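Local coordinates for arylsulfatase (Pseudoalteromonas sp. MB47, PDB 7AJ0), which probably removes sulfate groups from fucoidan as an exo-acting, calcium-containing sulfatase that assembles as a hexamer, at residues 67-72 with 90-95; 144-147 with 151-154; 175-180 with 226-231; 185-190 with 272-277; 243-248 with 302-307. All coordinates share one frame; numbering follows the deposited sequence.

Interaction 1. Residues 67-72 with 90-95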
# COMPACT_ATOMS: atom_id res chain seq x y z
N PRO A 67 23.98 -17.84 -12.40
CA PRO A 67 24.58 -18.64 -13.47
C PRO A 67 23.58 -18.95 -14.57
O PRO A 67 22.37 -19.10 -14.33
CB PRO A 67 25.02 -19.93 -12.76
CG PRO A 67 25.01 -19.60 -11.30
CD PRO A 67 23.93 -18.57 -11.12
N GLY A 68 24.09 -19.05 -15.80
CA GLY A 68 23.22 -19.30 -16.94
C GLY A 68 22.44 -20.60 -16.81
O GLY A 68 21.28 -20.68 -17.22
N VAL A 69 23.07 -21.63 -16.25
CA VAL A 69 22.42 -22.93 -16.11
C VAL A 69 21.30 -22.92 -15.09
O VAL A 69 20.50 -23.86 -15.05
CB VAL A 69 23.49 -23.99 -15.78
CG1 VAL A 69 23.97 -23.83 -14.34
CG2 VAL A 69 22.94 -25.39 -16.01
N TYR A 70 21.22 -21.87 -14.27
CA TYR A 70 20.10 -21.69 -13.35
C TYR A 70 19.03 -20.74 -13.89
O TYR A 70 18.05 -20.47 -13.19
CB TYR A 70 20.60 -21.15 -12.00
CG TYR A 70 21.11 -22.20 -11.04
CD1 TYR A 70 20.24 -22.83 -10.16
CD2 TYR A 70 22.45 -22.54 -11.01
CE1 TYR A 70 20.70 -23.78 -9.27
CE2 TYR A 70 22.92 -23.49 -10.12
CZ TYR A 70 22.04 -24.11 -9.26
OH TYR A 70 22.51 -25.05 -8.38
N GLY A 71 19.20 -20.23 -15.11
CA GLY A 71 18.24 -19.33 -15.70
C GLY A 71 18.68 -17.88 -15.81
O GLY A 71 17.83 -17.02 -16.07
N GLY A 72 19.96 -17.59 -15.60
CA GLY A 72 20.47 -16.25 -15.78
C GLY A 72 21.51 -16.16 -16.87
O GLY A 72 21.18 -16.28 -18.06
N GLY A 90 28.09 -32.44 -14.09
CA GLY A 90 27.98 -32.90 -12.71
C GLY A 90 26.55 -32.83 -12.24
O GLY A 90 25.62 -33.12 -13.01
N LEU A 91 26.36 -32.44 -10.99
CA LEU A 91 25.05 -32.43 -10.34
C LEU A 91 24.69 -31.00 -9.98
O LEU A 91 25.46 -30.32 -9.28
CB LEU A 91 25.07 -33.32 -9.10
CG LEU A 91 23.92 -33.21 -8.10
CD1 LEU A 91 22.60 -33.59 -8.73
CD2 LEU A 91 24.20 -34.08 -6.88
N ARG A 92 23.53 -30.54 -10.44
CA ARG A 92 23.02 -29.22 -10.11
C ARG A 92 21.91 -29.37 -9.08
O ARG A 92 20.90 -30.04 -9.33
CB ARG A 92 22.50 -28.50 -11.36
CG ARG A 92 21.96 -27.11 -11.07
CD ARG A 92 21.83 -26.29 -12.34
NE ARG A 92 20.83 -26.82 -13.26
CZ ARG A 92 19.54 -26.51 -13.22
NH1 ARG A 92 19.07 -25.69 -12.29
NH2 ARG A 92 18.70 -27.04 -14.10
N LEU A 93 22.10 -28.75 -7.91
CA LEU A 93 21.13 -28.80 -6.82
C LEU A 93 20.25 -27.56 -6.89
O LEU A 93 20.76 -26.43 -6.87
CB LEU A 93 21.84 -28.88 -5.48
CG LEU A 93 22.69 -30.13 -5.24
CD1 LEU A 93 23.42 -30.02 -3.91
CD2 LEU A 93 21.83 -31.38 -5.26
N THR A 94 18.94 -27.77 -6.96
CA THR A 94 17.98 -26.67 -7.07
C THR A 94 17.33 -26.31 -5.74
O THR A 94 16.55 -25.36 -5.69
CB THR A 94 16.90 -27.01 -8.10
OG1 THR A 94 16.32 -28.29 -7.79
CG2 THR A 94 17.48 -27.06 -9.50
N SER A 95 17.63 -27.04 -4.66
CA SER A 95 17.12 -26.74 -3.33
C SER A 95 18.25 -26.76 -2.31
O SER A 95 18.21 -27.42 -1.27
CB SER A 95 16.01 -27.72 -2.93
OG SER A 95 14.79 -27.37 -3.55
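With its CG set anti to the carbonyl carbon (chi1 -84°), Tyr-70 lays its ring alongside the side chain of Arg-92, whose CG trails anti to the backbone N before the chain bends at chi3 (66°). This is a cation-pi and CH-pi pairing between a short 3-10 turn, residues 68-70, and strand 91-97 of the large mixed sheet of the alkaline phosphatase-like sulfatase fold. Both methylenes touch: Arg-92 CG at the phenol end, 3.5 Å from Tyr-70 CZ, and Arg-92 CD over one ring face, 3.8 Å from the Tyr-70 centroid. The guanidinium lies farther out on the same side, with Arg-92 CZ 5.0 Å from that centroid, and its plane stands at 80° to the ring, so the cation meets the pi face edge-on rather than stacked flat.

Val-69 supplies the other wall. Its carbonyl O rests over the centre of one guanidinium face, 3.4 Å from Arg-92 CZ, a polar contact made without a hydrogen bond, while Val-69 CG2 packs against Arg-92 NE at 3.7 Å. The turn itself is knit together by Pro-67 O, which accepts from both Tyr-70 N and Gly-72 N. Beyond the two segments, Trp-64 meets the tyrosine ring edge-to-face, and Gly-68 of a second subunit packs on Arg-92, placing this buried spot beside a subunit interface.

The phenol end reaches the strand backbone: Tyr-70 OH, also hydrogen-bonded with Gly-357 N, donates to Leu-93 O at 2.7 Å from above the carbonyl plane.

Interaction 2. Residues 144-147 with 151-154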
# COMPACT_ATOMS: atom_id res chain seq x y z
N LEU A 144 39.88 -30.70 12.01
CA LEU A 144 39.68 -32.15 12.03
C LEU A 144 40.36 -32.84 10.86
O LEU A 144 40.89 -33.95 11.02
CB LEU A 144 38.19 -32.46 12.05
CG LEU A 144 37.44 -31.95 13.28
CD1 LEU A 144 35.99 -32.37 13.26
CD2 LEU A 144 38.11 -32.44 14.56
N LEU A 145 40.39 -32.21 9.69
CA LEU A 145 41.02 -32.83 8.53
C LEU A 145 42.54 -32.69 8.58
O LEU A 145 43.26 -33.62 8.20
CB LEU A 145 40.47 -32.22 7.24
CG LEU A 145 39.00 -32.54 6.96
CD1 LEU A 145 38.49 -31.74 5.78
CD2 LEU A 145 38.81 -34.04 6.71
N SER A 146 43.05 -31.55 9.06
CA SER A 146 44.48 -31.42 9.26
C SER A 146 45.02 -32.53 10.15
O SER A 146 46.17 -32.96 9.99
CB SER A 146 44.81 -30.06 9.87
OG SER A 146 44.84 -29.05 8.88
N LYS A 147 44.21 -33.02 11.09
CA LYS A 147 44.65 -34.05 12.02
C LYS A 147 44.85 -35.40 11.34
O LYS A 147 45.57 -36.24 11.87
CB LYS A 147 43.64 -34.17 13.16
CG LYS A 147 44.11 -35.01 14.34
CD LYS A 147 45.33 -34.40 15.01
CE LYS A 147 45.75 -35.20 16.23
NZ LYS A 147 47.04 -34.71 16.78
N LYS A 151 46.18 -31.05 4.07
CA LYS A 151 46.61 -29.65 4.10
C LYS A 151 45.37 -28.79 3.87
O LYS A 151 44.72 -28.90 2.82
CB LYS A 151 47.68 -29.38 3.05
CG LYS A 151 49.01 -30.08 3.31
CD LYS A 151 49.72 -29.55 4.56
CE LYS A 151 50.32 -28.16 4.33
NZ LYS A 151 50.97 -27.62 5.56
N THR A 152 45.02 -27.97 4.85
CA THR A 152 43.76 -27.24 4.86
C THR A 152 44.01 -25.75 4.75
O THR A 152 44.93 -25.21 5.38
CB THR A 152 42.99 -27.55 6.15
OG1 THR A 152 43.73 -27.08 7.28
CG2 THR A 152 42.75 -29.04 6.29
N ALA A 153 43.20 -25.07 3.94
CA ALA A 153 43.38 -23.65 3.73
C ALA A 153 42.05 -22.98 3.43
O ALA A 153 41.15 -23.58 2.83
CB ALA A 153 44.36 -23.38 2.57
N LEU A 154 41.93 -21.73 3.86
CA LEU A 154 40.87 -20.83 3.42
C LEU A 154 41.55 -19.64 2.76
O LEU A 154 42.37 -18.97 3.38
CB LEU A 154 40.00 -20.38 4.59
CG LEU A 154 38.74 -19.61 4.17
CD1 LEU A 154 37.59 -19.94 5.11
CD2 LEU A 154 38.99 -18.11 4.13
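Ser-146 sets its OG against the branched end of Thr-152, lying 2.8 Å from Thr-152 OG1 and 3.3 Å from Thr-152 CG2. The two residues join helix 141-146 to strand 151-155 across a tight helix-to-strand connection in the alpha/beta sulfatase domain, where the helix leads into a strand of the large mixed sheet. The two hydroxyls are hydrogen-bonded to each other.

Thr-152 carries OG1 between its backbone N and carbonyl carbon (chi1 63°), which points the hydroxyl at the serine and leaves CG2 turned to the helix. That methyl approaches Leu-145 CB at 4.0 Å and Ser-146 N at 3.8 Å, so one side chain presents a polar branch to Ser-146 and an apolar branch to the helix around it.

Asp-174, just ahead of the neighbouring strand 175-177, gathers the polar groups: its OD2 is hydrogen-bonded to both Ser-146 OG and Thr-152 N. The carboxylate therefore bridges helix and strand, and probably steadies the serine hydroxyl where it meets the threonine. On the apolar side, Leu-145 continues past Thr-152 to Tyr-150 and to Tyr-263 of strand 262-267, its own contact with the threonine being made through CB.

Interaction 3. Residues 175-180 with 226-231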
# COMPACT_ATOMS: atom_id res chain seq x y z
N TYR A 175 46.54 -22.83 6.53
CA TYR A 175 46.93 -21.64 5.79
C TYR A 175 45.72 -20.74 5.60
O TYR A 175 44.64 -21.22 5.23
CB TYR A 175 47.53 -22.02 4.43
CG TYR A 175 48.09 -20.86 3.65
CD1 TYR A 175 49.14 -20.10 4.16
CD2 TYR A 175 47.60 -20.54 2.39
CE1 TYR A 175 49.66 -19.04 3.45
CE2 TYR A 175 48.12 -19.48 1.67
CZ TYR A 175 49.15 -18.74 2.21
OH TYR A 175 49.68 -17.68 1.50
N PHE A 176 45.90 -19.45 5.86
CA PHE A 176 44.90 -18.44 5.54
C PHE A 176 45.53 -17.34 4.69
O PHE A 176 46.68 -16.95 4.91
CB PHE A 176 44.30 -17.80 6.80
CG PHE A 176 43.46 -16.59 6.51
CD1 PHE A 176 42.35 -16.68 5.69
CD2 PHE A 176 43.78 -15.35 7.06
CE1 PHE A 176 41.57 -15.57 5.42
CE2 PHE A 176 43.01 -14.24 6.79
CZ PHE A 176 41.90 -14.35 5.97
N TYR A 177 44.76 -16.86 3.72
CA TYR A 177 45.19 -15.73 2.90
C TYR A 177 43.92 -15.07 2.36
O TYR A 177 43.26 -15.64 1.49
CB TYR A 177 46.09 -16.19 1.76
CG TYR A 177 46.70 -15.04 0.98
CD1 TYR A 177 45.91 -14.24 0.16
CD2 TYR A 177 48.06 -14.75 1.06
CE1 TYR A 177 46.46 -13.19 -0.55
CE2 TYR A 177 48.61 -13.70 0.35
CZ TYR A 177 47.80 -12.93 -0.46
OH TYR A 177 48.34 -11.88 -1.17
N GLY A 178 43.60 -13.89 2.87
CA GLY A 178 42.45 -13.18 2.32
C GLY A 178 41.98 -12.07 3.25
O GLY A 178 42.76 -11.50 4.01
N LEU A 179 40.68 -11.79 3.17
CA LEU A 179 40.09 -10.66 3.85
C LEU A 179 39.60 -11.08 5.23
O LEU A 179 38.72 -11.94 5.33
CB LEU A 179 38.92 -10.10 3.06
CG LEU A 179 39.12 -9.68 1.61
CD1 LEU A 179 39.25 -10.88 0.68
CD2 LEU A 179 37.96 -8.79 1.17
N PRO A 180 40.14 -10.51 6.32
CA PRO A 180 39.51 -10.74 7.63
C PRO A 180 38.04 -10.33 7.67
O PRO A 180 37.23 -11.03 8.28
CB PRO A 180 40.36 -9.88 8.58
CG PRO A 180 41.70 -9.82 7.92
CD PRO A 180 41.43 -9.80 6.44
N GLU A 226 50.45 -11.49 8.80
CA GLU A 226 51.19 -10.56 7.97
C GLU A 226 50.23 -9.86 7.01
O GLU A 226 49.24 -10.45 6.57
CB GLU A 226 52.28 -11.26 7.14
CG GLU A 226 53.29 -12.06 7.94
CD GLU A 226 54.27 -12.79 7.04
OE1 GLU A 226 54.33 -12.46 5.83
OE2 GLU A 226 54.96 -13.71 7.53
N VAL A 227 50.54 -8.61 6.69
CA VAL A 227 49.86 -7.90 5.61
C VAL A 227 50.60 -8.26 4.33
O VAL A 227 51.67 -7.72 4.04
CB VAL A 227 49.81 -6.39 5.84
CG1 VAL A 227 49.22 -5.69 4.63
CG2 VAL A 227 49.00 -6.08 7.09
N ALA A 228 50.03 -9.19 3.55
CA ALA A 228 50.69 -9.70 2.36
C ALA A 228 50.41 -8.87 1.12
O ALA A 228 51.25 -8.82 0.22
CB ALA A 228 50.26 -11.15 2.11
N TYR A 229 49.25 -8.22 1.05
CA TYR A 229 48.86 -7.44 -0.12
C TYR A 229 48.15 -6.18 0.36
O TYR A 229 46.95 -6.23 0.71
CB TYR A 229 47.96 -8.25 -1.05
CG TYR A 229 47.62 -7.55 -2.34
CD1 TYR A 229 46.49 -6.74 -2.44
CD2 TYR A 229 48.42 -7.68 -3.47
CE1 TYR A 229 46.17 -6.09 -3.62
CE2 TYR A 229 48.11 -7.04 -4.65
CZ TYR A 229 46.99 -6.24 -4.72
OH TYR A 229 46.68 -5.60 -5.90
N PRO A 230 48.84 -5.04 0.40
CA PRO A 230 48.18 -3.81 0.86
C PRO A 230 47.14 -3.33 -0.14
O PRO A 230 47.28 -3.51 -1.35
CB PRO A 230 49.34 -2.81 0.97
CG PRO A 230 50.59 -3.63 0.92
CD PRO A 230 50.25 -4.81 0.07
N ILE A 231 46.10 -2.71 0.40
CA ILE A 231 45.02 -2.15 -0.41
C ILE A 231 44.88 -0.69 -0.01
O ILE A 231 44.41 -0.38 1.09
CB ILE A 231 43.70 -2.91 -0.24
CG1 ILE A 231 43.84 -4.31 -0.84
CG2 ILE A 231 42.56 -2.15 -0.89
CD1 ILE A 231 42.75 -5.27 -0.46
O HOH W 1 50.80 -11.05 -1.45
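A single water joins Tyr-177 to Ala-228, lying 2.6 Å from Tyr-177 OH and donating to Ala-228 O at 2.8 Å; no direct hydrogen bond crosses between the segments. On the receiving side is a classic beta bulge: Ala-228 and Tyr-229 both face Leu-216 on strand 215-220, which lies between strands 175-177 and 226-230 in the large mixed sheet of the sulfatase fold. The contact thus reaches from one strand to the next but one.

Tyr-177 makes that reach with its ring. CG stands anti to the backbone N (chi1 -173°), carrying the phenol toward the bulge, and the water sits at the ring edge, in its plane. The methyl of Ala-228 comes obliquely to the ring, its CB 3.5 Å from Tyr-177 CE2.

Tyr-229 takes part mostly through its first side-chain carbon. Its phenol leads off elsewhere, where Tyr-229 OH is hydrogen-bonded to Asp-236 O. Helix 240-258 packs along both tyrosines, with Val-243 touching each of them, so the bulged strand and strand 175-177 share a helix as well as a water. Beside the water link, the phenol oxygen also packs on carbon: Tyr-229 CB lies 3.7 Å from Tyr-177 OH.

Interaction 4. Residues 185-190 with 272-277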
# COMPACT_ATOMS: atom_id res chain seq x y z
N ASP A 185 34.13 -3.24 3.54
CA ASP A 185 34.96 -2.62 4.57
C ASP A 185 36.13 -1.87 3.95
O ASP A 185 36.55 -0.82 4.45
CB ASP A 185 35.45 -3.69 5.55
CG ASP A 185 36.14 -3.09 6.76
OD1 ASP A 185 36.12 -1.85 6.92
OD2 ASP A 185 36.71 -3.87 7.55
N TYR A 186 36.68 -2.40 2.85
CA TYR A 186 37.78 -1.72 2.17
C TYR A 186 37.28 -0.56 1.30
O TYR A 186 37.87 0.53 1.32
CB TYR A 186 38.55 -2.70 1.29
CG TYR A 186 39.31 -3.77 2.04
CD1 TYR A 186 38.67 -4.93 2.48
CD2 TYR A 186 40.67 -3.64 2.30
CE1 TYR A 186 39.36 -5.91 3.16
CE2 TYR A 186 41.37 -4.61 2.98
CZ TYR A 186 40.71 -5.75 3.41
OH TYR A 186 41.39 -6.73 4.09
N THR A 187 36.20 -0.77 0.55
CA THR A 187 35.82 0.18 -0.49
C THR A 187 35.21 1.46 0.08
O THR A 187 35.24 2.49 -0.60
CB THR A 187 34.84 -0.47 -1.47
OG1 THR A 187 33.70 -0.96 -0.76
CG2 THR A 187 35.51 -1.62 -2.21
N GLN A 188 34.66 1.41 1.30
CA GLN A 188 34.12 2.63 1.89
C GLN A 188 35.20 3.68 2.13
O GLN A 188 34.88 4.86 2.30
CB GLN A 188 33.41 2.31 3.21
CG GLN A 188 34.31 1.75 4.29
CD GLN A 188 33.56 1.37 5.54
OE1 GLN A 188 32.42 1.78 5.75
NE2 GLN A 188 34.19 0.57 6.39
N PHE A 189 36.47 3.28 2.15
CA PHE A 189 37.59 4.20 2.31
C PHE A 189 38.30 4.50 1.00
O PHE A 189 39.37 5.12 1.02
CB PHE A 189 38.58 3.65 3.33
CG PHE A 189 38.03 3.53 4.72
CD1 PHE A 189 37.83 4.65 5.51
CD2 PHE A 189 37.70 2.29 5.25
CE1 PHE A 189 37.31 4.54 6.78
CE2 PHE A 189 37.19 2.17 6.53
CZ PHE A 189 36.99 3.30 7.30
N LEU A 190 37.74 4.07 -0.13
CA LEU A 190 38.36 4.26 -1.44
C LEU A 190 37.51 5.07 -2.40
O LEU A 190 38.05 5.87 -3.17
CB LEU A 190 38.66 2.89 -2.07
CG LEU A 190 39.58 1.96 -1.28
CD1 LEU A 190 39.71 0.61 -1.99
CD2 LEU A 190 40.95 2.60 -1.08
N HIS A 272 30.43 -9.22 -3.75
CA HIS A 272 30.07 -8.25 -2.73
C HIS A 272 30.38 -6.84 -3.21
O HIS A 272 31.35 -6.61 -3.94
CB HIS A 272 30.83 -8.54 -1.44
CG HIS A 272 30.13 -8.06 -0.20
ND1 HIS A 272 29.99 -6.73 0.11
CD2 HIS A 272 29.55 -8.75 0.81
CE1 HIS A 272 29.34 -6.62 1.26
NE2 HIS A 272 29.06 -7.83 1.70
N ASN A 273 29.54 -5.89 -2.81
CA ASN A 273 29.81 -4.49 -3.13
C ASN A 273 30.96 -3.98 -2.27
O ASN A 273 31.20 -4.46 -1.17
CB ASN A 273 28.56 -3.64 -2.89
CG ASN A 273 28.38 -3.27 -1.42
OD1 ASN A 273 28.08 -4.13 -0.59
ND2 ASN A 273 28.55 -1.99 -1.11
N ASP A 274 31.70 -2.99 -2.79
CA ASP A 274 31.53 -2.44 -4.13
C ASP A 274 32.41 -3.21 -5.11
O ASP A 274 33.61 -3.36 -4.87
CB ASP A 274 31.89 -0.95 -4.14
CG ASP A 274 31.11 -0.16 -3.10
OD1 ASP A 274 29.86 -0.18 -3.17
OD2 ASP A 274 31.73 0.44 -2.21
N ASN A 275 31.81 -3.71 -6.19
CA ASN A 275 32.53 -4.57 -7.12
C ASN A 275 33.49 -3.77 -7.98
O ASN A 275 33.10 -2.79 -8.62
CB ASN A 275 31.54 -5.34 -8.00
CG ASN A 275 30.99 -6.56 -7.32
OD1 ASN A 275 31.68 -7.57 -7.17
ND2 ASN A 275 29.73 -6.48 -6.90
N TYR A 276 34.75 -4.21 -8.01
CA TYR A 276 35.78 -3.61 -8.85
C TYR A 276 36.56 -4.73 -9.53
O TYR A 276 37.56 -5.23 -8.99
CB TYR A 276 36.70 -2.70 -8.03
CG TYR A 276 36.09 -1.34 -7.79
CD1 TYR A 276 36.27 -0.32 -8.70
CD2 TYR A 276 35.33 -1.10 -6.66
CE1 TYR A 276 35.71 0.92 -8.49
CE2 TYR A 276 34.77 0.14 -6.44
CZ TYR A 276 34.96 1.15 -7.36
OH TYR A 276 34.40 2.39 -7.15
N PRO A 277 36.11 -5.17 -10.70
CA PRO A 277 36.82 -6.24 -11.41
C PRO A 277 38.19 -5.79 -11.88
O PRO A 277 38.51 -4.60 -11.93
CB PRO A 277 35.91 -6.57 -12.60
CG PRO A 277 34.58 -5.98 -12.25
CD PRO A 277 34.87 -4.78 -11.40
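Thr-187 and Asp-274 form the tight part of this contact: Thr-187 OG1 donates to Asp-274 OD2 at 2.8 Å, meeting the carboxylate from above its plane, 43° out. The threonine is on helix 183-187, and with OG1 between its backbone N and carbonyl carbon (chi1 57°) the hydroxyl faces the loop while CG2 swings toward Asp-274 O, 3.7 Å away. The aspartate follows a cis peptide bond, in the loop that leads from strand 262-267 to helix 290-311.

The looser side lies toward Tyr-276, partly exposed, where Thr-187 CG2 comes only within 4.5 Å of Tyr-276 CD2, obliquely to the ring. Arg-193 of a fourth subunit makes a cation-pi contact with that ring, donates to Asn-275 O and packs on Asp-274, so this margin is also a subunit boundary.

Inside the loop, the side chains brace one another. Asn-273 ND2 donates to Asp-274 OD1 at 3.0 Å, and His-272 ND1 to Asn-273 O at 2.9 Å, the latter in the carbonyl plane on a lone pair. The His-272 side chain packs on Asp-60 and Asp-61, two of the calcium-site residues.

Each carboxylate oxygen of Asp-274 is hydrogen-bonded twice, OD2 also with Tyr-195 and OD1 also with Gln-194. Four such bonds would probably stabilise the charge of this buried carboxylate and limit its rotation, while the one from Thr-187 ties the loop to helix 183-187.

Interaction 5. Residues 243-248 with 302-307; sequences VLRDES and TGELVA
Arg-245 and Glu-304 supply the charged part of the packing between helices 240-258 and 290-311, two helices lying beside the large mixed sheet of the sulfatase domain. Arg-245 NH1 donates to Glu-304 OE1 at a short 2.5 Å, a salt bridge in which the carboxylate oxygen is met on its syn side, though somewhat out of the carboxylate plane, with an N-H...O angle of 141°. The two side chains cross at about a right angle. Arg-245 gets there by leaving the helix with CG anti to the backbone N (chi1 -176°) and then bending at chi2 and chi3, whereas Glu-304 runs extended beyond CG.

A second charged pair lies within the first helix. Asp-246 OD1 takes both Arg-245 NE, at 2.8 Å, and Arg-245 NH2, at 3.0 Å, a side-on grip on one oxygen from the same face of the carboxylate.

Apolar contact is lighter and lies toward the sheet: Ser-248 CB meets Leu-305 CD2 at 4.2 Å. The serine hydroxyl turns to His-266 of strand 262-267, and the leucine side chain touches that same histidine.

Arg-245 is thus shared between two acids in a salt-bridge network. Its positive charge probably eases their repulsion, and the double grip fixes the guanidinium plane from which NH1 reaches the other helix.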
# COMPACT_ATOMS: atom_id res chain seq x y z
N VAL A 243 44.71 -11.98 -7.11
CA VAL A 243 45.70 -12.35 -6.11
C VAL A 243 45.25 -13.60 -5.36
O VAL A 243 46.06 -14.50 -5.09
CB VAL A 243 45.94 -11.18 -5.14
CG1 VAL A 243 46.82 -11.61 -3.98
CG2 VAL A 243 46.56 -10.01 -5.89
N LEU A 244 43.97 -13.68 -5.01
CA LEU A 244 43.46 -14.88 -4.36
C LEU A 244 43.59 -16.10 -5.26
O LEU A 244 43.98 -17.18 -4.81
CB LEU A 244 42.00 -14.68 -3.95
CG LEU A 244 41.73 -13.57 -2.93
CD1 LEU A 244 40.23 -13.33 -2.79
CD2 LEU A 244 42.35 -13.91 -1.59
N ARG A 245 43.26 -15.94 -6.55
CA ARG A 245 43.44 -17.02 -7.50
C ARG A 245 44.88 -17.51 -7.50
O ARG A 245 45.14 -18.72 -7.45
CB ARG A 245 43.01 -16.56 -8.90
CG ARG A 245 43.04 -17.62 -9.99
CD ARG A 245 44.41 -17.80 -10.63
NE ARG A 245 45.14 -16.54 -10.79
CZ ARG A 245 44.81 -15.59 -11.67
NH1 ARG A 245 43.77 -15.74 -12.47
NH2 ARG A 245 45.54 -14.48 -11.73
N ASP A 246 45.83 -16.58 -7.55
CA ASP A 246 47.24 -16.97 -7.54
C ASP A 246 47.59 -17.77 -6.29
O ASP A 246 48.33 -18.75 -6.37
CB ASP A 246 48.13 -15.72 -7.62
CG ASP A 246 48.06 -15.04 -8.98
OD1 ASP A 246 47.67 -15.71 -9.96
OD2 ASP A 246 48.40 -13.84 -9.06
N GLU A 247 47.05 -17.37 -5.13
CA GLU A 247 47.40 -18.06 -3.89
C GLU A 247 46.79 -19.46 -3.84
O GLU A 247 47.42 -20.39 -3.33
CB GLU A 247 46.95 -17.23 -2.69
CG GLU A 247 47.83 -16.01 -2.42
CD GLU A 247 49.23 -16.39 -1.95
OE1 GLU A 247 49.38 -17.47 -1.33
OE2 GLU A 247 50.17 -15.61 -2.20
N SER A 248 45.57 -19.62 -4.34
CA SER A 248 44.97 -20.95 -4.40
C SER A 248 45.72 -21.85 -5.37
O SER A 248 45.82 -23.06 -5.13
CB SER A 248 43.50 -20.86 -4.78
OG SER A 248 42.71 -20.44 -3.68
N THR A 302 37.06 -19.71 -11.86
CA THR A 302 36.55 -21.07 -11.69
C THR A 302 37.15 -22.01 -12.73
O THR A 302 37.62 -23.11 -12.40
CB THR A 302 35.03 -21.07 -11.78
OG1 THR A 302 34.48 -20.32 -10.69
CG2 THR A 302 34.49 -22.50 -11.74
N GLY A 303 37.14 -21.60 -14.00
CA GLY A 303 37.72 -22.43 -15.03
C GLY A 303 39.21 -22.63 -14.89
O GLY A 303 39.73 -23.70 -15.21
N GLU A 304 39.92 -21.60 -14.41
CA GLU A 304 41.36 -21.73 -14.22
C GLU A 304 41.69 -22.75 -13.13
O GLU A 304 42.64 -23.53 -13.27
CB GLU A 304 41.96 -20.36 -13.87
CG GLU A 304 41.95 -19.36 -15.03
CD GLU A 304 42.12 -17.92 -14.56
OE1 GLU A 304 42.49 -17.71 -13.39
OE2 GLU A 304 41.87 -16.99 -15.37
N LEU A 305 40.91 -22.76 -12.05
CA LEU A 305 41.15 -23.73 -10.98
C LEU A 305 40.82 -25.15 -11.43
O LEU A 305 41.52 -26.10 -11.08
CB LEU A 305 40.34 -23.35 -9.74
CG LEU A 305 40.77 -22.06 -9.04
CD1 LEU A 305 39.84 -21.74 -7.87
CD2 LEU A 305 42.21 -22.17 -8.56
N VAL A 306 39.75 -25.30 -12.22
CA VAL A 306 39.42 -26.62 -12.77
C VAL A 306 40.51 -27.08 -13.72
O VAL A 306 40.89 -28.25 -13.74
CB VAL A 306 38.05 -26.58 -13.46
CG1 VAL A 306 37.85 -27.81 -14.33
CG2 VAL A 306 36.93 -26.46 -12.43
N ALA A 307 41.04 -26.16 -14.54
CA ALA A 307 42.08 -26.53 -15.48
C ALA A 307 43.38 -26.88 -14.77
O ALA A 307 44.14 -27.73 -15.24
CB ALA A 307 42.31 -25.41 -16.49

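In the fold
All five contacts belong to the sulfatase fold. Along the chain, interaction 1 and then interaction 2 close before the others open, and interaction 4 alternates with both 3 and 5. Interactions 1, 2 and 3 reach the same large mixed sheet; 2 and 3 sit on its neighbouring parallel strands 151-155 and 175-177, while interaction 1 is on strand 91-97, about 29 Å from interaction 2 between centres. Interaction 5 packs beside this sheet and touches interaction 3, where Tyr-175 OH lies 2.9 Å from Glu-247 OE1. Interactions 3 and 4 meet around Tyr-186, their centres about 16 Å apart. Interactions 1 and 4 each lie beside other subunits of the hexamer, 1 at the sheet, 4 at a helix and a loop.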